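Local coordinates for Emp47p (form2) (Saccharomyces cerevisiae, PDB 2A6Z), which is a cargo receptor with a lectin-like carbohydrate recognition domain, involved in glycoprotein secretion and needed for Emp46 to leave the endoplasmic reticulum, at residues L13-N18 against I213-F218; P120-Q125 against C146-Q151. All coordinates share one frame; numbering follows the deposited sequence. Where two conformers were deposited one is given.

Interaction 1: L13-N18 against I213-F218; sequences LPDLIN and IFKMQF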
loop_
_atom_site.group_PDB
_atom_site.type_symbol
_atom_site.label_atom_id
_atom_site.label_comp_id
_atom_site.label_asym_id
_atom_site.label_seq_id
_atom_site.Cartn_x
_atom_site.Cartn_y
_atom_site.Cartn_z
ATOM N N LEU A 13 2.088 10.626 -6.926
ATOM C CA LEU A 13 0.675 10.902 -7.165
ATOM C C LEU A 13 0.381 12.211 -6.444
ATOM O O LEU A 13 0.077 12.221 -5.213
ATOM C CB LEU A 13 -0.197 9.778 -6.606
ATOM C CG LEU A 13 -1.683 9.941 -6.829
ATOM C CD1 LEU A 13 -2.062 9.712 -8.265
ATOM C CD2 LEU A 13 -2.398 8.961 -5.867
ATOM N N PRO A 14 0.512 13.358 -7.083
ATOM C CA PRO A 14 0.277 14.639 -6.420
ATOM C C PRO A 14 -1.135 14.670 -5.818
ATOM O O PRO A 14 -2.057 14.049 -6.338
ATOM C CB PRO A 14 0.378 15.633 -7.575
ATOM C CG PRO A 14 1.284 14.991 -8.589
ATOM C CD PRO A 14 0.876 13.509 -8.529
ATOM N N ASP A 15 -1.197 15.442 -4.716
ATOM C CA ASP A 15 -2.436 15.601 -3.960
ATOM C C ASP A 15 -3.612 15.762 -4.888
ATOM O O ASP A 15 -3.619 16.643 -5.776
ATOM C CB ASP A 15 -2.316 16.811 -3.066
ATOM C CG ASP A 15 -3.442 16.955 -2.080
ATOM O OD1 ASP A 15 -3.223 17.767 -1.175
ATOM O OD2 ASP A 15 -4.538 16.412 -2.230
ATOM N N LEU A 16 -4.611 14.879 -4.777
ATOM C CA LEU A 16 -5.735 14.791 -5.707
ATOM C C LEU A 16 -6.814 15.825 -5.425
ATOM O O LEU A 16 -7.844 15.818 -6.143
ATOM C CB LEU A 16 -6.313 13.355 -5.673
ATOM C CG LEU A 16 -5.363 12.250 -6.163
ATOM C CD1 LEU A 16 -5.934 10.946 -5.691
ATOM C CD2 LEU A 16 -5.241 12.364 -7.677
ATOM N N ILE A 17 -6.650 16.678 -4.470
ATOM C CA ILE A 17 -7.721 17.564 -4.002
ATOM C C ILE A 17 -8.463 18.302 -5.094
ATOM O O ILE A 17 -9.683 18.435 -5.116
ATOM C CB ILE A 17 -7.182 18.527 -2.917
ATOM C CG1 ILE A 17 -8.345 19.276 -2.233
ATOM C CG2 ILE A 17 -6.086 19.451 -3.420
ATOM C CD1 ILE A 17 -7.936 19.951 -0.975
ATOM N N ASN A 18 -7.748 18.759 -6.107
ATOM C CA ASN A 18 -8.508 19.508 -7.155
ATOM C C ASN A 18 -8.272 18.829 -8.467
ATOM O O ASN A 18 -8.390 19.443 -9.535
ATOM C CB ASN A 18 -8.031 20.960 -7.083
ATOM C CG ASN A 18 -8.665 21.746 -5.947
ATOM O OD1 ASN A 18 -9.846 21.636 -5.604
ATOM N ND2 ASN A 18 -7.876 22.604 -5.301
ATOM N N ILE A 213 -7.591 7.014 -1.478
ATOM C CA ILE A 213 -6.230 7.544 -1.633
ATOM C C ILE A 213 -6.270 9.027 -1.902
ATOM O O ILE A 213 -6.984 9.500 -2.812
ATOM C CB ILE A 213 -5.480 6.822 -2.742
ATOM C CG1 ILE A 213 -5.548 5.306 -2.626
ATOM C CG2 ILE A 213 -4.060 7.359 -2.880
ATOM C CD1 ILE A 213 -4.853 4.799 -1.341
ATOM N N PHE A 214 -5.562 9.830 -1.107
ATOM C CA PHE A 214 -5.465 11.274 -1.338
ATOM C C PHE A 214 -4.194 11.668 -2.112
ATOM O O PHE A 214 -4.208 12.678 -2.840
ATOM C CB PHE A 214 -5.458 11.994 -0.008
ATOM C CG PHE A 214 -6.735 12.148 0.742
ATOM C CD1 PHE A 214 -6.849 13.108 1.761
ATOM C CD2 PHE A 214 -7.873 11.392 0.461
ATOM C CE1 PHE A 214 -8.010 13.314 2.473
ATOM C CE2 PHE A 214 -9.056 11.608 1.173
ATOM C CZ PHE A 214 -9.140 12.560 2.138
ATOM N N LYS A 215 -3.073 10.981 -1.870
ATOM C CA LYS A 215 -1.760 11.468 -2.314
ATOM C C LYS A 215 -0.781 10.344 -2.148
ATOM O O LYS A 215 -0.928 9.520 -1.189
ATOM C CB LYS A 215 -1.346 12.653 -1.417
ATOM C CG LYS A 215 -0.046 13.356 -1.772
ATOM C CD LYS A 215 0.180 14.587 -0.954
ATOM C CE LYS A 215 0.451 14.381 0.506
ATOM N NZ LYS A 215 0.928 15.662 1.092
ATOM N N MET A 216 0.258 10.324 -2.964
ATOM C CA MET A 216 1.404 9.458 -2.716
ATOM C C MET A 216 2.628 10.239 -3.173
ATOM O O MET A 216 2.625 10.835 -4.239
ATOM C CB MET A 216 1.269 8.120 -3.470
ATOM C CG MET A 216 2.387 7.090 -3.264
ATOM S SD MET A 216 3.574 7.432 -4.599
ATOM C CE MET A 216 4.869 6.254 -4.188
ATOM N N GLN A 217 3.673 10.232 -2.358
ATOM C CA GLN A 217 4.889 10.894 -2.724
ATOM C C GLN A 217 6.036 9.906 -2.645
ATOM O O GLN A 217 6.181 9.155 -1.669
ATOM C CB GLN A 217 5.166 12.112 -1.848
ATOM C CG GLN A 217 4.092 13.140 -2.253
ATOM C CD GLN A 217 4.406 14.492 -1.647
ATOM O OE1 GLN A 217 4.598 15.474 -2.385
ATOM N NE2 GLN A 217 4.462 14.541 -0.319
ATOM N N PHE A 218 6.869 9.907 -3.673
ATOM C CA PHE A 218 8.061 9.088 -3.756
ATOM C C PHE A 218 9.269 9.997 -3.715
ATOM O O PHE A 218 9.283 10.992 -4.467
ATOM C CB PHE A 218 8.006 8.283 -5.080
ATOM C CG PHE A 218 9.039 7.174 -5.112
ATOM C CD1 PHE A 218 8.671 5.883 -4.764
ATOM C CD2 PHE A 218 10.346 7.395 -5.455
ATOM C CE1 PHE A 218 9.582 4.839 -4.772
ATOM C CE2 PHE A 218 11.273 6.338 -5.500
ATOM C CZ PHE A 218 10.877 5.059 -5.145
HETATM O O HOH W 1 -0.947 17.833 0.227
#
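Leu13 and Lys215 both carry CG anti to the backbone N (chi1 -178° and -176°), and both side chains bear on the opposing segment. Leu13 crosses Ile213 at about a right angle, with its CD2 3.8 Å from Ile213 CG2. Leu13 CB also rests against Met216 CB. Lys215 lies over the backbone from Leu13 to Asp15. Its CG meets Leu13 O and Asp15 N, and its CD packs against Asp15 CB. One water bridges the two charged ends: it donates to Asp15 OD1 at 2.7 Å and accepts from Lys215 NZ at 3.0 Å.

The backbones are joined by three hydrogen bonds. Leu13 and Met216 form a single antiparallel hydrogen-bonded bridge. Leu13 N donates to Met216 O at 2.7 Å. Met216 N returns a bond of 2.9 Å to Leu13 O. Further on, Leu16 N donates to Phe214 O at 3.0 Å. Leu16 CD1 also packs close to the backbone, 3.4 Å from Ile213 O. Within 13-18, Asp15 OD2 accepts from Ile17 N, above the carboxylate plane, and makes an Asx turn.

Strand 210-220 has a classic beta bulge here, with Phe214 and Lys215 both facing Thr68 of the neighbouring strand. The 13-18 loop lies by this bulge in the lectin beta sandwich. Leu13 and Met216 also touch Trp26, and Leu13 and Leu16 touch Pro23.

The contact is thus apolar on its buried side and polar on its outer side. Asp15 OD1 and Lys215 NZ are 5.2 Å apart, too far for a direct salt bridge. The water joins them, and their opposite charges probably favour the arrangement.

Interaction 2: P120-Q125 against C146-Q151; sequences PTLRGQ and CLMGYQ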
loop_
_atom_site.group_PDB
_atom_site.type_symbol
_atom_site.label_atom_id
_atom_site.label_comp_id
_atom_site.label_asym_id
_atom_site.label_seq_id
_atom_site.Cartn_x
_atom_site.Cartn_y
_atom_site.Cartn_z
ATOM N N PRO A 120 -7.067 -4.047 14.578
ATOM C CA PRO A 120 -6.524 -3.188 13.490
ATOM C C PRO A 120 -5.013 -3.086 13.575
ATOM O O PRO A 120 -4.437 -2.653 14.604
ATOM C CB PRO A 120 -7.227 -1.868 13.736
ATOM C CG PRO A 120 -8.473 -2.208 14.492
ATOM C CD PRO A 120 -8.083 -3.370 15.386
ATOM N N THR A 121 -4.362 -3.428 12.456
ATOM C CA THR A 121 -2.918 -3.467 12.379
ATOM C C THR A 121 -2.436 -2.966 11.013
ATOM O O THR A 121 -3.183 -2.994 10.014
ATOM C CB THR A 121 -2.352 -4.886 12.554
ATOM O OG1 THR A 121 -3.069 -5.836 11.744
ATOM C CG2 THR A 121 -2.468 -5.376 13.989
ATOM N N LEU A 122 -1.158 -2.586 10.997
ATOM C CA LEU A 122 -0.339 -2.499 9.780
ATOM C C LEU A 122 0.686 -3.591 9.899
ATOM O O LEU A 122 1.451 -3.653 10.867
ATOM C CB LEU A 122 0.288 -1.093 9.654
ATOM C CG LEU A 122 0.982 -0.884 8.277
ATOM C CD1 LEU A 122 1.090 0.625 8.051
ATOM C CD2 LEU A 122 2.384 -1.490 8.174
ATOM N N ARG A 123 0.745 -4.457 8.892
ATOM C CA ARG A 123 1.626 -5.608 8.904
ATOM C C ARG A 123 2.494 -5.613 7.651
ATOM O O ARG A 123 2.038 -5.292 6.538
ATOM C CB ARG A 123 0.803 -6.905 8.900
ATOM C CG ARG A 123 0.106 -7.156 10.236
ATOM C CD ARG A 123 -1.030 -8.190 10.104
ATOM N NE ARG A 123 -1.618 -8.419 11.478
ATOM C CZ ARG A 123 -1.180 -9.289 12.358
ATOM N NH1 ARG A 123 -0.127 -10.088 12.099
ATOM N NH2 ARG A 123 -1.812 -9.378 13.542
ATOM N N GLY A 124 3.726 -6.063 7.828
ATOM C CA GLY A 124 4.630 -6.328 6.675
ATOM C C GLY A 124 4.663 -7.822 6.396
ATOM O O GLY A 124 4.787 -8.659 7.293
ATOM N N GLN A 125 4.578 -8.119 5.106
ATOM C CA GLN A 125 4.625 -9.473 4.603
ATOM C C GLN A 125 5.675 -9.545 3.454
ATOM O O GLN A 125 5.766 -8.570 2.675
ATOM C CB GLN A 125 3.282 -9.961 4.029
ATOM C CG GLN A 125 2.063 -9.604 4.882
ATOM C CD GLN A 125 1.858 -10.298 6.197
ATOM O OE1 GLN A 125 1.491 -9.653 7.177
ATOM N NE2 GLN A 125 2.044 -11.629 6.238
ATOM N N CYS A 146 2.474 -3.401 13.610
ATOM C CA CYS A 146 2.086 -2.550 14.717
ATOM C C CYS A 146 0.575 -2.473 14.758
ATOM O O CYS A 146 -0.113 -2.684 13.750
ATOM C CB CYS A 146 2.714 -1.149 14.632
ATOM S SG CYS A 146 2.135 -0.157 13.234
ATOM N N LEU A 147 0.051 -2.106 15.935
ATOM C CA LEU A 147 -1.355 -1.708 16.006
ATOM C C LEU A 147 -1.529 -0.410 15.247
ATOM O O LEU A 147 -0.682 0.490 15.310
ATOM C CB LEU A 147 -1.772 -1.527 17.476
ATOM C CG LEU A 147 -1.557 -2.764 18.357
ATOM C CD1 LEU A 147 -2.008 -2.438 19.785
ATOM C CD2 LEU A 147 -2.287 -3.982 17.821
ATOM N N MET A 148 -2.647 -0.308 14.520
ATOM C CA MET A 148 -2.951 0.895 13.769
ATOM C C MET A 148 -4.457 1.004 13.585
ATOM O O MET A 148 -5.057 0.245 12.827
ATOM C CB MET A 148 -2.278 0.871 12.388
ATOM C CG MET A 148 -2.543 2.237 11.749
ATOM S SD MET A 148 -2.139 2.161 9.951
ATOM C CE MET A 148 -2.806 3.739 9.447
ATOM N N GLY A 149 -5.071 1.978 14.278
ATOM C CA GLY A 149 -6.499 2.204 14.035
ATOM C C GLY A 149 -6.658 2.998 12.708
ATOM O O GLY A 149 -5.919 3.941 12.414
ATOM N N TYR A 150 -7.608 2.593 11.902
ATOM C CA TYR A 150 -7.816 3.221 10.584
ATOM C C TYR A 150 -9.277 3.403 10.223
ATOM O O TYR A 150 -9.587 4.187 9.328
ATOM C CB TYR A 150 -7.050 2.477 9.445
ATOM C CG TYR A 150 -7.611 1.091 9.298
ATOM C CD1 TYR A 150 -8.623 0.813 8.349
ATOM C CD2 TYR A 150 -7.164 0.020 10.101
ATOM C CE1 TYR A 150 -9.164 -0.431 8.203
ATOM C CE2 TYR A 150 -7.747 -1.234 9.941
ATOM C CZ TYR A 150 -8.728 -1.484 8.999
ATOM O OH TYR A 150 -9.255 -2.726 8.934
ATOM N N GLN A 151 -10.216 2.638 10.791
ATOM C CA GLN A 151 -11.578 2.690 10.259
ATOM C C GLN A 151 -12.284 3.935 10.706
ATOM O O GLN A 151 -12.031 4.462 11.791
ATOM C CB GLN A 151 -12.475 1.511 10.766
ATOM C CG GLN A 151 -12.079 0.197 10.094
ATOM C CD GLN A 151 -13.135 -0.835 10.400
ATOM O OE1 GLN A 151 -13.583 -0.956 11.525
ATOM N NE2 GLN A 151 -13.538 -1.592 9.395
#
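Backbone hydrogen bonds join Leu122 and Cys146 in an antiparallel hydrogen-bonded pair. Leu122 N donates to Cys146 O, and Cys146 N donates to Leu122 O, both at 2.9 Å. Thr121 and Leu147 follow as a non-hydrogen-bonded pair. Met148 N then reaches Pro120 O at 3.0 Å. This bond is nearly straight at hydrogen (174°).

These pairs join strand 121-128 to strand 144-147, which is outermost in its sheet of the lectin beta sandwich. Cys146 is tied to Cys180 by a disulfide, which links this edge to strand 178-183 of the other sheet.

Apolar contacts add to the pairing. Leu122 and Cys146 point to the same face, where Leu122 CB is 4.1 Å from Cys146 SG. The Met148 side chain runs extended beyond CG and crosses Leu122 obliquely. In the conformers given, Met148 SD lies 4.0 Å from Leu122 CD1; both side chains have a second conformer, so this contact is not certain. Val175 touches both Leu122 and Met148. The Thr121 and Leu147 side chains diverge, although Thr121 CG2 still comes near Leu147 CD2. At the far end, Pro120 CB approaches Tyr150 CE2 at 3.9 Å.

Overall arrangement
Interaction 1 and interaction 2 belong to different sheets of the one lectin domain, with centres about 21 Å apart and nearest atoms about 11 Å apart. They share no strand. Both are partly buried, with apolar residues inside and exposed residues at the margin. Interaction 1 sets an N-terminal loop against strand 210-220, with one bridge and a water between opposite charges. Interaction 2 pairs two strands at a sheet edge in successive bridges. Its side-chain contacts between the segments are apolar, and a disulfide ties Cys146 to Cys180 of the other sheet. In sequence, 13-18 and 213-218 span nearly the whole domain, whereas 120-125 and 146-151 are only 21 residues apart.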